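Local coordinates for protein peptide ABC transporter permease (Staphylococcus hominis, PDB 6EXS) that probably transports peptides across the membrane as a POT family carrier, and binds a thioalcohol-conjugated dipeptide, a malodour precursor of the human axilla, at residues Y267-M271 / Q432-V436. Numbering follows the deposited sequence.
Sequences YFTTM and QMMSV. With OLC ((2R)-2,3-dihydroxypropyl (9Z)-octadec-9-enoate), chain D.
Y267 packs on S435 through its ring and on V436 through its CB. S435 makes a CH-pi contact with the ring. S435 CB sits over one face of the Y267 ring, 27° off the normal. The distance from S435 CB to the centroid of the Y267 ring is 4.2 Å. Q432 adds its backbone O, which approaches Y267 CD1 obliquely at 3.9 Å.

The other side-chain contacts between the helices are apolar. V436 CG1 is the shared point: it touches Y267 CB at 3.7 Å and also meets M271 CE. V436 CG1 also lies over one face of the F268 ring, displaced toward the rim, 4.3 Å from F268 CE2. CG1 stands anti to the carbonyl carbon of V436, and this branch meets all three side chains. M271 bends at chi3 (-86°), which brings its methyl group to V436 and to the sulfur of M433. M271 CE and M433 SD are 4.0 Å apart, and the two methionine side chains cross at about a right angle.

A hydrogen bond to a bound lipid adds to the packing. The hydroxyl of Y267 donates it to O23 of the monoolein OLC, with Y267 OH 2.8 Å from OLC O23. This oxygen lies at the ring edge, near the ring plane. Q432 passes close to the same glycerol head, with NE2 3.6 Å from OLC O25.

The contact is structural packing within the major facilitator fold, joining helix 249-273 to helix 430-451. Their local axes run roughly antiparallel, at 149°, and come within 10.6 Å. F288 of helix 279-302 packs on F268, M433 and V436. I75 of helix 74-106 touches Y267 and S435, and F429 in a loop touches M271.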
ATOM      1  N   TYR A 267     -16.802  -6.632   7.725  1.00 59.58           N
ATOM      2  CA  TYR A 267     -17.228  -6.270   6.375  1.00 59.35           C
ATOM      3  C   TYR A 267     -17.998  -7.376   5.679  1.00 61.43           C
ATOM      4  O   TYR A 267     -19.098  -7.107   5.193  1.00 61.67           O
ATOM      5  CB  TYR A 267     -16.052  -5.761   5.520  1.00 60.55           C
ATOM      6  CG  TYR A 267     -15.753  -4.298   5.772  1.00 63.33           C
ATOM      7  CD1 TYR A 267     -16.448  -3.298   5.094  1.00 65.71           C
ATOM      8  CD2 TYR A 267     -14.828  -3.909   6.737  1.00 63.57           C
ATOM      9  CE1 TYR A 267     -16.211  -1.950   5.355  1.00 66.73           C
ATOM     10  CE2 TYR A 267     -14.595  -2.566   7.019  1.00 63.95           C
ATOM     11  CZ  TYR A 267     -15.282  -1.590   6.317  1.00 73.07           C
ATOM     12  OH  TYR A 267     -15.051  -0.265   6.574  1.00 75.09           O
ATOM     13  N   PHE A 268     -17.459  -8.611   5.648  1.00 56.21           N
ATOM     14  CA  PHE A 268     -18.155  -9.730   5.007  1.00 56.33           C
ATOM     15  C   PHE A 268     -19.469 -10.074   5.723  1.00 61.94           C
ATOM     16  O   PHE A 268     -20.465 -10.335   5.047  1.00 62.42           O
ATOM     17  CB  PHE A 268     -17.243 -10.962   4.823  1.00 57.65           C
ATOM     18  CG  PHE A 268     -16.287 -10.888   3.648  1.00 57.26           C
ATOM     19  CD1 PHE A 268     -16.747 -11.030   2.341  1.00 59.51           C
ATOM     20  CD2 PHE A 268     -14.922 -10.704   3.849  1.00 57.36           C
ATOM     21  CE1 PHE A 268     -15.863 -10.957   1.257  1.00 58.86           C
ATOM     22  CE2 PHE A 268     -14.040 -10.634   2.766  1.00 58.50           C
ATOM     23  CZ  PHE A 268     -14.517 -10.762   1.478  1.00 56.70           C
ATOM     24  N   THR A 269     -19.483 -10.007   7.076  1.00 58.77           N
ATOM     25  CA  THR A 269     -20.662 -10.270   7.914  1.00 60.01           C
ATOM     26  C   THR A 269     -21.779  -9.261   7.627  1.00 64.48           C
ATOM     27  O   THR A 269     -22.902  -9.690   7.370  1.00 65.72           O
ATOM     28  CB  THR A 269     -20.280 -10.364   9.403  1.00 65.83           C
ATOM     29  OG1 THR A 269     -19.283 -11.377   9.566  1.00 63.88           O
ATOM     30  CG2 THR A 269     -21.467 -10.671  10.300  1.00 65.70           C
ATOM     31  N   THR A 270     -21.469  -7.938   7.634  1.00 59.78           N
ATOM     32  CA  THR A 270     -22.424  -6.845   7.347  1.00 59.70           C
ATOM     33  C   THR A 270     -23.091  -7.006   5.971  1.00 64.04           C
ATOM     34  O   THR A 270     -24.294  -6.779   5.848  1.00 65.40           O
ATOM     35  CB  THR A 270     -21.728  -5.474   7.483  1.00 64.47           C
ATOM     36  OG1 THR A 270     -21.226  -5.336   8.814  1.00 65.90           O
ATOM     37  CG2 THR A 270     -22.648  -4.305   7.166  1.00 60.00           C
ATOM     38  N   MET A 271     -22.307  -7.402   4.952  1.00 59.23           N
ATOM     39  CA  MET A 271     -22.788  -7.593   3.587  1.00 59.12           C
ATOM     40  C   MET A 271     -23.655  -8.838   3.427  1.00 65.65           C
ATOM     41  O   MET A 271     -24.698  -8.763   2.773  1.00 65.68           O
ATOM     42  CB  MET A 271     -21.631  -7.567   2.583  1.00 59.73           C
ATOM     43  CG  MET A 271     -21.113  -6.174   2.338  1.00 61.62           C
ATOM     44  SD  MET A 271     -20.022  -6.059   0.913  1.00 64.21           S
ATOM     45  CE  MET A 271     -18.466  -6.501   1.668  1.00 60.23           C
ATOM     46  N   GLN A 432     -18.050  -0.131   0.395  1.00 93.63           N
ATOM     47  CA  GLN A 432     -17.745  -1.208   1.339  1.00 92.40           C
ATOM     48  C   GLN A 432     -16.954  -2.326   0.655  1.00 92.75           C
ATOM     49  O   GLN A 432     -16.046  -2.888   1.269  1.00 91.51           O
ATOM     50  CB  GLN A 432     -19.023  -1.747   1.993  1.00 95.00           C
ATOM     51  CG  GLN A 432     -19.602  -0.797   3.045  1.00109.41           C
ATOM     52  CD  GLN A 432     -20.673   0.138   2.521  1.00125.66           C
ATOM     53  OE1 GLN A 432     -20.623   0.647   1.389  1.00118.91           O
ATOM     54  NE2 GLN A 432     -21.661   0.408   3.358  1.00118.11           N
ATOM     55  N   MET A 433     -17.279  -2.629  -0.622  1.00 87.31           N
ATOM     56  CA  MET A 433     -16.554  -3.627  -1.414  1.00 85.90           C
ATOM     57  C   MET A 433     -15.173  -3.075  -1.789  1.00 86.33           C
ATOM     58  O   MET A 433     -14.224  -3.847  -1.935  1.00 85.12           O
ATOM     59  CB  MET A 433     -17.346  -4.027  -2.666  1.00 88.81           C
ATOM     60  CG  MET A 433     -16.953  -5.381  -3.228  1.00 92.65           C
ATOM     61  SD  MET A 433     -17.394  -6.757  -2.141  1.00 97.86           S
ATOM     62  CE  MET A 433     -16.974  -8.118  -3.185  1.00 95.00           C
ATOM     63  N   MET A 434     -15.059  -1.730  -1.917  1.00 81.07           N
ATOM     64  CA  MET A 434     -13.801  -1.030  -2.193  1.00 78.93           C
ATOM     65  C   MET A 434     -12.846  -1.230  -1.002  1.00 81.23           C
ATOM     66  O   MET A 434     -11.629  -1.333  -1.196  1.00 79.30           O
ATOM     67  CB  MET A 434     -14.051   0.464  -2.437  1.00 80.70           C
ATOM     68  CG  MET A 434     -14.411   0.785  -3.862  1.00 84.12           C
ATOM     69  SD  MET A 434     -14.432   2.565  -4.175  1.00 87.77           S
ATOM     70  CE  MET A 434     -12.696   2.853  -4.544  1.00 83.13           C
ATOM     71  N   SER A 435     -13.426  -1.327   0.225  1.00 77.87           N
ATOM     72  CA  SER A 435     -12.720  -1.567   1.484  1.00 76.86           C
ATOM     73  C   SER A 435     -12.169  -2.991   1.579  1.00 79.96           C
ATOM     74  O   SER A 435     -11.066  -3.140   2.090  1.00 79.05           O
ATOM     75  CB  SER A 435     -13.613  -1.274   2.687  1.00 79.67           C
ATOM     76  OG  SER A 435     -13.855   0.113   2.851  1.00 84.65           O
ATOM     77  N   VAL A 436     -12.904  -4.026   1.086  1.00 76.85           N
ATOM     78  CA  VAL A 436     -12.435  -5.419   1.181  1.00 77.25           C
ATOM     79  C   VAL A 436     -11.216  -5.688   0.257  1.00 80.03           C
ATOM     80  O   VAL A 436     -10.318  -6.408   0.699  1.00 80.10           O
ATOM     81  CB  VAL A 436     -13.510  -6.541   1.065  1.00 82.72           C
ATOM     82  CG1 VAL A 436     -14.580  -6.413   2.148  1.00 83.35           C
ATOM     83  CG2 VAL A 436     -14.136  -6.612  -0.320  1.00 83.02           C
TER
HETATM   84  C24 OLC D 503     -18.505   3.129   5.759  1.00 89.06           C
HETATM   85  C6  OLC D 503     -13.385   8.954  12.121  1.00 79.13           C
HETATM   86  C5  OLC D 503     -14.244   7.710  12.278  1.00 79.46           C
HETATM   87  C4  OLC D 503     -15.454   7.678  11.360  1.00 80.10           C
HETATM   88  C3  OLC D 503     -16.368   6.480  11.560  1.00 81.89           C
HETATM   89  C2  OLC D 503     -15.977   5.258  10.732  1.00 83.87           C
HETATM   90  C21 OLC D 503     -16.943   4.334   7.306  1.00 87.93           C
HETATM   91  C1  OLC D 503     -16.946   4.928   9.632  1.00 85.74           C
HETATM   92  C22 OLC D 503     -17.630   3.025   6.990  1.00 88.54           C
HETATM   93  O19 OLC D 503     -18.122   5.189   9.652  1.00 86.70           O
HETATM   94  O25 OLC D 503     -19.119   1.887   5.444  1.00 89.90           O
HETATM   95  O23 OLC D 503     -16.634   2.021   6.783  1.00 88.52           O
HETATM   96  O20 OLC D 503     -16.332   4.290   8.621  1.00 86.61           O